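PDB 6BN2: acetyl-CoA acetyltransferase from Elizabethkingia anophelis NUHP1, which probably catalyses the thiolase reaction, the reversible condensation of two acetyl-CoA molecules to acetoacetyl-CoA with release of free CoA. Local coordinates for residues G23-S28 with N125-P130; Q57-G62 with A117-G122; F185-Y190 with V230-I235; A287-A292 with P300-P305; I318-F323 with K374-K379. One frame throughout, in Å; residues are numbered along the deposited sequence. Where two conformers were deposited one is given.

Overall arrangement
Interactions 1, 2, 4 and 5 reach one mixed sheet; interaction 3 joins helix 179-198 to a loop at a calcium site. Interaction 2 is the buried one: two parallel strands joined by a backbone ladder. It is nested in the loop closed by interaction 1, where a serine hydroxyl takes the N-H of a turn. Both touch the second subunit, as does interaction 4. Interaction 3 is mostly apolar, with a tyrosine oxygen on calcium. Interaction 4 packs alanines and a lysine between strand and helix. Interaction 5 is a surface contact with one carboxylate bond. Interactions 4 and 5 touch each other: P300 packs on F323, and L304 on F321 and F323.

Interaction 1. Residues G23-S28 with N125-P130; sequences GSFMGS and NMSQVP
S127 OG is held by two groups. M26 N donates to it over 2.8 Å, with an N-H...O angle of 152°. D259 OD2 is its second partner, also through a hydrogen bond. The short side chain puts this hydroxyl beside the backbone N of S127, anti to the carbonyl carbon (chi1 -59°). There it meets the turn. The turn is type II, from S24 to G27, and is closed by G27 N on S24 O at 2.8 Å. M26 takes its third position with a positive phi of 58°. A CB at G27 would lie too close to S24 O.

This turn follows strand 12-24 of the central sheet. The loop 125-130 follows strand 117-125 of the same sheet. Both belong to the N-terminal half of the thiolase fold, and M126 comes within about 6 Å, side chain to side chain, of H356, a predicted proton acceptor.

F25 lays its ring edge against the loop backbone. Its CG is anti to the backbone N, and the far end of the ring comes nearer to the loop. F25 CE2 lies 3.5 Å from M126 O, which sits at the ring edge, near its plane. The same CE2 is 3.7 Å from S127 CA, in an oblique approach. M26 has two conformers. In one of them CG lies over a face of the F25 ring, toward the rim, and M26 SD is 3.9 Å from S127 CB, so this packing is less certain. L150 of helix 149-155 touches both F25 and M126. R136 of the second subunit packs on F25, and N137 of that subunit packs on M26.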
# COMPACT_ATOMS: atom_id res chain seq x y z
N GLY A 23 17.04 14.76 2.54
CA GLY A 23 16.95 16.06 3.16
C GLY A 23 16.57 15.95 4.63
O GLY A 23 15.91 15.00 5.06
N SER A 24 16.99 16.94 5.39
CA SER A 24 16.66 17.03 6.81
C SER A 24 15.23 17.52 6.98
O SER A 24 14.64 18.10 6.07
CB SER A 24 17.62 17.98 7.54
OG SER A 24 18.95 17.49 7.51
N PHE A 25 14.69 17.29 8.17
CA PHE A 25 13.32 17.70 8.48
C PHE A 25 13.20 19.22 8.33
O PHE A 25 13.99 19.97 8.92
CB PHE A 25 12.97 17.27 9.90
CG PHE A 25 11.50 17.38 10.25
CD1 PHE A 25 11.10 18.11 11.36
CD2 PHE A 25 10.53 16.74 9.48
CE1 PHE A 25 9.75 18.19 11.69
CE2 PHE A 25 9.19 16.83 9.82
CZ PHE A 25 8.81 17.56 10.92
N MET A 26 12.20 19.66 7.55
CA MET A 26 12.00 21.07 7.19
C MET A 26 13.22 21.65 6.48
O MET A 26 13.43 22.88 6.49
CB MET A 26 11.64 21.92 8.41
CG MET A 26 10.58 21.29 9.30
SD MET A 26 9.02 20.99 8.48
CE MET A 26 8.53 22.65 8.06
N GLY A 27 14.02 20.80 5.85
CA GLY A 27 15.28 21.17 5.22
C GLY A 27 15.17 21.34 3.72
O GLY A 27 14.16 21.84 3.20
N SER A 28 16.21 20.89 3.01
CA SER A 28 16.41 21.28 1.62
C SER A 28 15.33 20.73 0.70
O SER A 28 15.08 21.31 -0.36
CB SER A 28 17.78 20.82 1.13
OG SER A 28 18.80 21.59 1.73
N ASN A 125 7.99 12.34 2.20
CA ASN A 125 8.35 13.70 2.60
C ASN A 125 7.74 13.91 3.97
O ASN A 125 6.55 14.21 4.10
CB ASN A 125 7.89 14.74 1.59
CG ASN A 125 8.43 16.10 1.93
OD1 ASN A 125 8.29 16.54 3.06
ND2 ASN A 125 9.13 16.75 0.98
N MET A 126 8.55 13.71 5.00
CA MET A 126 8.04 13.83 6.36
C MET A 126 7.76 15.28 6.71
O MET A 126 6.85 15.56 7.49
CB MET A 126 9.02 13.16 7.31
CG MET A 126 9.15 11.67 6.93
SD MET A 126 10.21 10.66 8.00
CE MET A 126 9.20 10.51 9.49
N SER A 127 8.49 16.22 6.08
CA SER A 127 8.26 17.65 6.30
C SER A 127 6.84 18.06 5.92
O SER A 127 6.30 19.02 6.49
CB SER A 127 9.25 18.48 5.48
OG SER A 127 10.59 18.18 5.81
N GLN A 128 6.24 17.40 4.94
CA GLN A 128 4.95 17.80 4.40
C GLN A 128 3.77 17.02 4.98
O GLN A 128 2.63 17.22 4.54
CB GLN A 128 4.95 17.69 2.87
CG GLN A 128 5.84 18.77 2.19
CD GLN A 128 5.63 18.83 0.67
OE1 GLN A 128 4.82 18.10 0.11
NE2 GLN A 128 6.39 19.70 0.01
N VAL A 129 4.00 16.19 5.99
CA VAL A 129 2.88 15.41 6.53
C VAL A 129 1.95 16.36 7.28
O VAL A 129 2.43 17.17 8.08
CB VAL A 129 3.39 14.30 7.45
CG1 VAL A 129 2.21 13.55 8.11
CG2 VAL A 129 4.24 13.32 6.64
N PRO A 130 0.65 16.32 7.05
CA PRO A 130 -0.23 17.30 7.69
C PRO A 130 -0.56 16.92 9.13
O PRO A 130 -0.21 15.86 9.63
CB PRO A 130 -1.50 17.28 6.82
CG PRO A 130 -1.46 16.01 6.07
CD PRO A 130 -0.05 15.49 6.04

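Interaction 2. Residues Q57-G62 with A117-G122; sequences QDVYMG and AIVAGG
I118 reaches over the backbone of D58 to the ring of Y60. Its CB lies 4.1 Å from D58 O. CG1 is anti to the backbone N (chi1 -179°) and comes within 3.4 Å of the same D58 O. The terminal CD1 meets two side chains. It is 3.7 Å from D58 CB, and it sits over one face of the Y60 ring, toward the rim. This is a CH-pi contact, with I118 CD1 4.1 Å from the Y60 ring centroid and 16° off the normal.

The backbones of strands 59-62 and 117-122 run parallel, with V59 beside V119 and Y60 beside A120. The ladder alternates: V119 N gives to D58 O, Y60 N to V119 O, G121 N to Y60 O and G62 N to G121 O. The bond from G62 N to G121 O is the shortest, at 2.7 Å. At the start of the ladder Q57 N binds A117 O, while D58 N is buried with no partner in the model.

Strands 89-93, 59-62, 117-125, 258-268 and 12-24 lie side by side in the order 3-2-4-5-1 of the thiolase fold. Helix 98-111 covers the face of Y60, I118 and A120. Helix 34-48 covers the face of V59, M61 and V119.

V59 and V119 lie side by side there, CG1 to CG1. M61 is bent at chi2 and chi3, and its end folds back over the glycines. Its SD is 3.6 Å from G121 C, and its CE is 3.6 Å from G122 N. D58 OD2 forms a salt bridge with K101 NZ of the second subunit.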
# COMPACT_ATOMS: atom_id res chain seq x y z
N GLN A 57 6.20 -2.51 -16.61
CA GLN A 57 4.83 -3.05 -16.60
C GLN A 57 4.06 -2.77 -15.32
O GLN A 57 2.84 -3.01 -15.29
CB GLN A 57 4.86 -4.56 -16.86
CG GLN A 57 5.30 -4.88 -18.28
CD GLN A 57 5.53 -6.36 -18.48
OE1 GLN A 57 6.65 -6.86 -18.31
NE2 GLN A 57 4.46 -7.10 -18.80
N ASP A 58 4.73 -2.29 -14.28
CA ASP A 58 4.08 -1.97 -13.01
C ASP A 58 5.08 -1.14 -12.22
O ASP A 58 6.28 -1.13 -12.51
CB ASP A 58 3.68 -3.25 -12.24
CG ASP A 58 2.40 -3.07 -11.41
OD1 ASP A 58 2.08 -1.94 -11.00
OD2 ASP A 58 1.73 -4.10 -11.16
N VAL A 59 4.56 -0.44 -11.23
CA VAL A 59 5.35 0.41 -10.34
C VAL A 59 4.80 0.20 -8.94
O VAL A 59 3.61 0.46 -8.71
CB VAL A 59 5.24 1.90 -10.70
CG1 VAL A 59 6.02 2.76 -9.68
CG2 VAL A 59 5.73 2.19 -12.14
N TYR A 60 5.65 -0.24 -8.01
CA TYR A 60 5.28 -0.37 -6.60
C TYR A 60 6.13 0.61 -5.81
O TYR A 60 7.36 0.51 -5.85
CB TYR A 60 5.53 -1.77 -6.04
CG TYR A 60 4.71 -2.90 -6.64
CD1 TYR A 60 5.07 -4.22 -6.38
CD2 TYR A 60 3.60 -2.66 -7.46
CE1 TYR A 60 4.35 -5.27 -6.90
CE2 TYR A 60 2.88 -3.72 -8.00
CZ TYR A 60 3.25 -5.02 -7.71
OH TYR A 60 2.53 -6.09 -8.21
N MET A 61 5.50 1.54 -5.09
CA MET A 61 6.26 2.50 -4.29
C MET A 61 5.82 2.44 -2.83
O MET A 61 4.63 2.64 -2.53
CB MET A 61 6.10 3.93 -4.82
CG MET A 61 6.76 4.13 -6.19
SD MET A 61 8.58 3.91 -6.18
CE MET A 61 9.09 5.57 -5.65
N GLY A 62 6.78 2.22 -1.94
CA GLY A 62 6.51 2.36 -0.51
C GLY A 62 6.25 3.82 -0.15
O GLY A 62 6.86 4.73 -0.70
N ALA A 117 9.40 -6.68 -16.46
CA ALA A 117 10.15 -5.51 -16.01
C ALA A 117 9.23 -4.70 -15.13
O ALA A 117 8.07 -4.46 -15.49
CB ALA A 117 10.64 -4.65 -17.19
N ILE A 118 9.75 -4.27 -13.97
CA ILE A 118 8.92 -3.63 -12.96
C ILE A 118 9.79 -2.68 -12.14
O ILE A 118 10.97 -2.95 -11.91
CB ILE A 118 8.22 -4.71 -12.09
CG1 ILE A 118 7.31 -4.06 -11.02
CG2 ILE A 118 9.21 -5.67 -11.46
CD1 ILE A 118 6.30 -5.08 -10.41
N VAL A 119 9.21 -1.54 -11.74
CA VAL A 119 9.88 -0.57 -10.88
C VAL A 119 9.40 -0.79 -9.45
O VAL A 119 8.19 -0.94 -9.22
CB VAL A 119 9.58 0.87 -11.32
CG1 VAL A 119 9.97 1.87 -10.22
CG2 VAL A 119 10.29 1.21 -12.65
N ALA A 120 10.34 -0.79 -8.50
CA ALA A 120 9.96 -0.86 -7.09
C ALA A 120 10.84 0.10 -6.30
O ALA A 120 12.05 0.20 -6.56
CB ALA A 120 10.10 -2.29 -6.52
N GLY A 121 10.25 0.76 -5.31
CA GLY A 121 11.02 1.70 -4.51
C GLY A 121 10.18 2.28 -3.41
O GLY A 121 9.26 1.63 -2.91
N GLY A 122 10.48 3.51 -3.01
CA GLY A 122 9.76 4.14 -1.92
C GLY A 122 10.04 5.62 -1.89
O GLY A 122 11.00 6.11 -2.50

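Interaction 3. Residues F185-Y190 with V230-I235; sequences FAIQSY and VKFDRI. With CA (calcium ion), chain B.
The helix turn 185-190 lies beside the irregular loop 230-235, with backbones well apart: the nearest CA pair, I187 to F232, is 7.2 Å. Side chains fill the gap. V230 lies on one face of the Y190 ring. Its CG2, anti to the backbone N, stands over the ring centre in a CH-pi contact. V230 CG2 is 3.7 Å from the Y190 ring centroid and only 3° off the normal. V230 CB adds a contact of 3.7 Å to Y190 CE1, at the same ring.

F232 meets the helix through its ring edge. Its CE1 is 3.7 Å from Y190 CB, and its CD1 is 3.9 Å from I187 CG1. Both partners lie near the plane of the F232 ring. V230 CG1 lies over a face of that ring, toward the rim, so this valine branch touches F232 while CG2 touches Y190. I187 CG1 also meets I235 CD1, at 3.7 Å. F232 itself is exposed, whereas Y190 and I235 are buried.

The polar end of Y190 goes to a metal. Its OH is 2.8 Å from the calcium ion, which also binds a water at 2.3 Å. A254 O binds the same ion, and A252 belongs to the same metal site. V230 CG2 thus covers one face of the ring whose OH binds calcium.

The segment 185-190 belongs to helix 179-198. A186 and S189 of this helix touch V352 of helix 351-354, Y190 touches A353, and A186 also meets S328 of helix 328-338. I235 packs on A252, in the loop of the metal site.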
# COMPACT_ATOMS: atom_id res chain seq x y z
N PHE A 185 28.21 3.97 18.73
CA PHE A 185 27.64 3.51 17.47
C PHE A 185 27.24 4.69 16.60
O PHE A 185 27.51 4.70 15.38
CB PHE A 185 26.44 2.59 17.74
CG PHE A 185 25.77 2.04 16.49
CD1 PHE A 185 26.03 0.75 16.06
CD2 PHE A 185 24.86 2.82 15.77
CE1 PHE A 185 25.42 0.23 14.92
CE2 PHE A 185 24.25 2.31 14.63
CZ PHE A 185 24.53 1.01 14.21
N ALA A 186 26.58 5.69 17.19
CA ALA A 186 26.13 6.85 16.42
C ALA A 186 27.32 7.59 15.83
O ALA A 186 27.32 7.94 14.65
CB ALA A 186 25.31 7.79 17.31
N ILE A 187 28.35 7.84 16.65
CA ILE A 187 29.54 8.52 16.16
C ILE A 187 30.16 7.73 15.02
O ILE A 187 30.58 8.31 14.00
CB ILE A 187 30.54 8.73 17.32
CG1 ILE A 187 30.03 9.83 18.24
CG2 ILE A 187 31.93 9.05 16.77
CD1 ILE A 187 30.82 9.99 19.50
N GLN A 188 30.20 6.41 15.13
CA GLN A 188 30.72 5.60 14.03
C GLN A 188 29.88 5.77 12.77
O GLN A 188 30.42 5.85 11.67
CB GLN A 188 30.81 4.14 14.45
CG GLN A 188 31.30 3.21 13.36
CD GLN A 188 32.08 2.02 13.91
OE1 GLN A 188 33.21 2.17 14.38
NE2 GLN A 188 31.47 0.85 13.87
N SER A 189 28.55 5.84 12.91
CA SER A 189 27.71 6.03 11.73
C SER A 189 27.99 7.39 11.07
O SER A 189 28.12 7.47 9.85
CB SER A 189 26.23 5.90 12.11
OG SER A 189 25.39 5.95 10.97
N TYR A 190 28.12 8.45 11.87
CA TYR A 190 28.49 9.75 11.32
C TYR A 190 29.85 9.70 10.63
O TYR A 190 30.02 10.28 9.54
CB TYR A 190 28.49 10.83 12.41
CG TYR A 190 27.10 11.25 12.84
CD1 TYR A 190 26.33 12.11 12.06
CD2 TYR A 190 26.56 10.79 14.03
CE1 TYR A 190 25.05 12.48 12.46
CE2 TYR A 190 25.29 11.15 14.43
CZ TYR A 190 24.54 11.99 13.65
OH TYR A 190 23.28 12.35 14.07
N VAL A 230 25.80 17.44 13.15
CA VAL A 230 26.29 16.73 14.32
C VAL A 230 27.37 17.58 14.97
O VAL A 230 28.16 18.24 14.29
CB VAL A 230 26.82 15.33 13.95
CG1 VAL A 230 28.07 15.43 13.06
CG2 VAL A 230 27.10 14.52 15.21
N LYS A 231 27.38 17.59 16.30
CA LYS A 231 28.46 18.19 17.08
C LYS A 231 28.95 17.09 18.01
O LYS A 231 28.28 16.77 19.00
CB LYS A 231 27.97 19.42 17.84
N PHE A 232 30.10 16.50 17.68
CA PHE A 232 30.53 15.28 18.37
C PHE A 232 30.73 15.51 19.86
O PHE A 232 30.41 14.63 20.68
CB PHE A 232 31.81 14.73 17.74
CG PHE A 232 31.62 14.18 16.35
CD1 PHE A 232 30.93 13.00 16.15
CD2 PHE A 232 32.12 14.86 15.24
CE1 PHE A 232 30.74 12.49 14.87
CE2 PHE A 232 31.94 14.35 13.96
CZ PHE A 232 31.25 13.17 13.78
N ASP A 233 31.24 16.68 20.24
CA ASP A 233 31.52 16.94 21.65
C ASP A 233 30.25 17.12 22.47
O ASP A 233 30.31 17.01 23.70
CB ASP A 233 32.42 18.17 21.79
CG ASP A 233 31.77 19.45 21.31
OD1 ASP A 233 30.81 19.38 20.51
OD2 ASP A 233 32.22 20.54 21.72
N ARG A 234 29.11 17.39 21.83
CA ARG A 234 27.85 17.53 22.55
C ARG A 234 27.15 16.20 22.76
O ARG A 234 26.30 16.09 23.65
CB ARG A 234 26.91 18.47 21.79
N ILE A 235 27.50 15.18 21.96
CA ILE A 235 26.77 13.91 21.98
C ILE A 235 26.68 13.30 23.38
O ILE A 235 25.57 12.93 23.80
CB ILE A 235 27.37 12.95 20.94
CG1 ILE A 235 26.94 13.36 19.53
CG2 ILE A 235 26.97 11.50 21.23
CD1 ILE A 235 27.54 12.55 18.40
CA CA B . 20.72 11.43 14.80
O HOH W 1 21.27 12.14 12.72

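Interaction 4. Residues A287-A292 with P300-P305; sequences ADAAQA and PAKALP
A287 CB touches the helix backbone, 3.9 Å from A303 O. It opens a strand-helix packing in the C-terminal half of the thiolase fold. Strand 281-290 lies in the sheet, and helix 300-311 packs on it. The axes of the short segments come within 6.9 Å, with their N-to-C directions 145° apart, closer to antiparallel than to parallel. D288 points away from the helix; its OD1 hydrogen-bonds S393 OG, and its OD2 forms a salt bridge with K101 NZ of the same chain. A289 is the close point. Its CB lies 3.7 Å from A303 CA and as near to K302 CG, with the two methyls of A289 and A303 in contact. Such small side chains allow the helix to sit close to the strand.

A290 carries the polar link. Its O accepts from K302 NZ at 2.9 Å. The lysine is fully extended, all four torsions near 180°, and reaches across A289 to this carbonyl. A water accepts from A290 N and also from K302 NZ, so it bridges the two. T86 of the second subunit packs on K302. Q291 NE2 hydrogen-bonds W295 O. The Q291 and K302 side chains slide past each other in opposite directions, with Q291 OE1 4.0 Å from K302 CD.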
# COMPACT_ATOMS: atom_id res chain seq x y z
N ALA A 287 12.22 -12.36 2.93
CA ALA A 287 11.28 -12.87 3.92
C ALA A 287 10.76 -11.74 4.79
O ALA A 287 11.44 -10.73 4.98
CB ALA A 287 11.93 -13.94 4.83
N ASP A 288 9.56 -11.94 5.31
CA ASP A 288 9.01 -11.10 6.37
C ASP A 288 8.95 -11.92 7.65
O ASP A 288 8.78 -13.14 7.63
CB ASP A 288 7.59 -10.64 6.03
CG ASP A 288 7.52 -9.83 4.76
OD1 ASP A 288 8.15 -8.77 4.70
OD2 ASP A 288 6.85 -10.28 3.79
N ALA A 289 9.03 -11.22 8.79
CA ALA A 289 8.75 -11.87 10.06
C ALA A 289 8.10 -10.84 10.98
O ALA A 289 8.18 -9.64 10.75
CB ALA A 289 10.03 -12.42 10.71
N ALA A 290 7.43 -11.33 12.03
CA ALA A 290 6.85 -10.39 12.98
C ALA A 290 6.89 -10.98 14.38
O ALA A 290 6.88 -12.20 14.56
CB ALA A 290 5.41 -10.03 12.59
N GLN A 291 6.90 -10.10 15.37
CA GLN A 291 6.71 -10.52 16.76
C GLN A 291 5.90 -9.43 17.46
O GLN A 291 5.25 -8.59 16.81
CB GLN A 291 8.06 -10.84 17.41
CG GLN A 291 9.10 -9.86 17.05
CD GLN A 291 10.54 -10.27 17.40
OE1 GLN A 291 10.94 -11.44 17.36
NE2 GLN A 291 11.33 -9.29 17.75
N ALA A 292 5.90 -9.45 18.79
CA ALA A 292 5.09 -8.50 19.53
C ALA A 292 5.40 -7.07 19.08
O ALA A 292 6.57 -6.76 18.80
CB ALA A 292 5.35 -8.62 21.04
N PRO A 300 14.28 -7.73 12.88
CA PRO A 300 15.21 -8.07 11.79
C PRO A 300 15.99 -9.33 12.07
O PRO A 300 16.30 -10.09 11.13
CB PRO A 300 16.12 -6.83 11.70
CG PRO A 300 15.18 -5.70 12.12
CD PRO A 300 14.45 -6.33 13.30
N ALA A 301 16.32 -9.59 13.34
CA ALA A 301 17.05 -10.81 13.69
C ALA A 301 16.20 -12.07 13.53
O ALA A 301 16.76 -13.17 13.51
CB ALA A 301 17.59 -10.71 15.12
N LYS A 302 14.87 -11.92 13.44
CA LYS A 302 13.99 -13.03 13.10
C LYS A 302 13.81 -13.17 11.59
O LYS A 302 13.75 -14.30 11.07
CB LYS A 302 12.62 -12.85 13.78
CG LYS A 302 11.66 -14.03 13.58
CD LYS A 302 10.30 -13.79 14.25
CE LYS A 302 9.40 -15.00 14.05
NZ LYS A 302 8.05 -14.82 14.68
N ALA A 303 13.72 -12.05 10.86
CA ALA A 303 13.46 -12.13 9.42
C ALA A 303 14.67 -12.62 8.64
O ALA A 303 14.52 -13.41 7.70
CB ALA A 303 13.02 -10.76 8.88
N LEU A 304 15.88 -12.16 8.99
CA LEU A 304 17.05 -12.53 8.20
C LEU A 304 17.29 -14.04 8.17
O LEU A 304 17.52 -14.58 7.08
CB LEU A 304 18.29 -11.76 8.67
CG LEU A 304 19.56 -12.17 7.93
CD1 LEU A 304 19.43 -11.89 6.44
CD2 LEU A 304 20.75 -11.42 8.50
N PRO A 305 17.23 -14.77 9.29
CA PRO A 305 17.40 -16.23 9.20
C PRO A 305 16.39 -16.91 8.30
O PRO A 305 16.74 -17.91 7.66
CB PRO A 305 17.26 -16.69 10.66
CG PRO A 305 17.74 -15.48 11.45
CD PRO A 305 17.17 -14.31 10.69
O HOH W 2 6.86 -14.17 11.85

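Interaction 5. Residues I318-F323 with K374-K379; sequences IDFFEF and KQNNAK
F320 packs tightly against N376. Ring atom CE1 is 3.4 Å from N376 CB, and CZ is 3.5 Å from N376 CG. The two side chains cross at about a right angle, and the ring and amide planes are 31° apart. N376 ND2 lies over one face of the ring, 4.0 Å above the plane and toward the rim. Its hydrogen bond is to V372 O, one turn back on the helix. A378 comes from another direction: its CB sits at the edge of the F320 ring, in its plane, 3.8 Å from CD1. V372 of the helix also touches F320.

D319 forms the polar part of this contact. K379 N gives a hydrogen bond to D319 OD2 over 2.8 Å, nearly straight at 168°. The donor lies almost in line with the CG-OD2 bond. OD2 also meets A378 CB at 3.6 Å.

The outer side is looser. K379 is exposed; its CB meets D319 OD2, but its extended chain leads away from strand 320-323. N377 is exposed too, and points away.

N377 has a positive phi and is the C-prime residue of a Schellman motif, with A378 N on L373 O and N377 N on K374 O. The motif ends helix 358-375 and turns the chain into strand 380-387. That strand lies parallel to 320-323, next to it in the sheet. Strand, helices and strand make a beta-alpha-beta crossover of the C-terminal half of the thiolase fold.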
# COMPACT_ATOMS: atom_id res chain seq x y z
N ILE A 318 27.36 -14.44 4.09
CA ILE A 318 27.05 -13.05 3.76
C ILE A 318 28.29 -12.20 3.98
O ILE A 318 28.89 -12.23 5.07
CB ILE A 318 25.88 -12.52 4.60
CG1 ILE A 318 24.64 -13.42 4.45
CG2 ILE A 318 25.60 -11.08 4.21
CD1 ILE A 318 24.13 -13.55 3.00
N ASP A 319 28.69 -11.44 2.95
CA ASP A 319 29.88 -10.61 3.06
C ASP A 319 29.60 -9.27 3.72
O ASP A 319 30.42 -8.78 4.51
CB ASP A 319 30.48 -10.38 1.67
CG ASP A 319 31.05 -11.66 1.06
OD1 ASP A 319 31.60 -12.48 1.82
OD2 ASP A 319 30.97 -11.83 -0.18
N PHE A 320 28.46 -8.65 3.40
CA PHE A 320 28.12 -7.34 3.93
C PHE A 320 26.63 -7.27 4.21
O PHE A 320 25.83 -7.91 3.53
CB PHE A 320 28.53 -6.21 2.96
CG PHE A 320 30.00 -6.03 2.90
CD1 PHE A 320 30.77 -6.71 1.95
CD2 PHE A 320 30.65 -5.25 3.84
CE1 PHE A 320 32.16 -6.59 1.94
CE2 PHE A 320 32.04 -5.10 3.83
CZ PHE A 320 32.80 -5.78 2.88
N PHE A 321 26.28 -6.46 5.22
CA PHE A 321 24.91 -6.31 5.69
C PHE A 321 24.53 -4.84 5.69
O PHE A 321 25.35 -3.98 6.00
CB PHE A 321 24.73 -6.82 7.13
CG PHE A 321 25.11 -8.26 7.32
CD1 PHE A 321 26.43 -8.62 7.54
CD2 PHE A 321 24.13 -9.25 7.33
CE1 PHE A 321 26.79 -9.95 7.75
CE2 PHE A 321 24.47 -10.59 7.54
CZ PHE A 321 25.80 -10.94 7.75
N GLU A 322 23.24 -4.57 5.42
CA GLU A 322 22.66 -3.26 5.66
C GLU A 322 21.46 -3.48 6.57
O GLU A 322 20.46 -4.06 6.14
CB GLU A 322 22.22 -2.57 4.37
CG GLU A 322 23.36 -2.03 3.54
CD GLU A 322 23.89 -0.72 4.09
OE1 GLU A 322 25.13 -0.53 4.04
OE2 GLU A 322 23.09 0.12 4.56
N PHE A 323 21.57 -3.04 7.82
CA PHE A 323 20.47 -3.06 8.78
C PHE A 323 20.06 -1.62 9.04
O PHE A 323 20.89 -0.83 9.51
CB PHE A 323 20.88 -3.71 10.10
CG PHE A 323 20.85 -5.20 10.10
CD1 PHE A 323 19.68 -5.88 10.38
CD2 PHE A 323 22.01 -5.93 9.89
CE1 PHE A 323 19.65 -7.27 10.41
CE2 PHE A 323 21.99 -7.31 9.91
CZ PHE A 323 20.81 -7.98 10.17
N LYS A 374 29.81 -4.02 -4.56
CA LYS A 374 30.72 -3.77 -5.67
C LYS A 374 32.00 -3.08 -5.20
O LYS A 374 33.09 -3.42 -5.67
CB LYS A 374 30.01 -2.93 -6.74
CG LYS A 374 28.90 -3.73 -7.43
CD LYS A 374 28.19 -2.94 -8.51
CE LYS A 374 27.10 -3.80 -9.13
NZ LYS A 374 27.68 -5.07 -9.67
N GLN A 375 31.87 -2.14 -4.25
CA GLN A 375 33.04 -1.43 -3.74
C GLN A 375 34.02 -2.37 -3.05
O GLN A 375 35.23 -2.09 -3.01
CB GLN A 375 32.59 -0.34 -2.77
CG GLN A 375 31.90 0.83 -3.50
CD GLN A 375 30.96 1.62 -2.62
OE1 GLN A 375 30.94 1.46 -1.40
NE2 GLN A 375 30.16 2.48 -3.25
N ASN A 376 33.52 -3.48 -2.52
CA ASN A 376 34.34 -4.42 -1.77
C ASN A 376 34.55 -5.74 -2.51
O ASN A 376 35.04 -6.69 -1.91
CB ASN A 376 33.70 -4.64 -0.40
CG ASN A 376 33.78 -3.40 0.48
OD1 ASN A 376 34.80 -3.16 1.11
ND2 ASN A 376 32.71 -2.61 0.49
N ASN A 377 34.20 -5.80 -3.80
CA ASN A 377 34.40 -6.99 -4.62
C ASN A 377 33.83 -8.23 -3.92
O ASN A 377 34.47 -9.28 -3.86
CB ASN A 377 35.88 -7.18 -4.95
CG ASN A 377 36.10 -8.19 -6.05
OD1 ASN A 377 35.29 -8.32 -6.97
ND2 ASN A 377 37.21 -8.93 -5.96
N ALA A 378 32.62 -8.09 -3.40
CA ALA A 378 31.97 -9.10 -2.58
C ALA A 378 30.92 -9.85 -3.40
O ALA A 378 30.62 -9.50 -4.54
CB ALA A 378 31.33 -8.44 -1.35
N LYS A 379 30.34 -10.89 -2.79
CA LYS A 379 29.37 -11.74 -3.47
C LYS A 379 27.97 -11.58 -2.88
O LYS A 379 27.11 -10.92 -3.48
CB LYS A 379 29.80 -13.21 -3.42
CG LYS A 379 28.90 -14.10 -4.27
CD LYS A 379 29.40 -15.53 -4.30
CE LYS A 379 28.55 -16.37 -5.24
NZ LYS A 379 28.98 -17.79 -5.23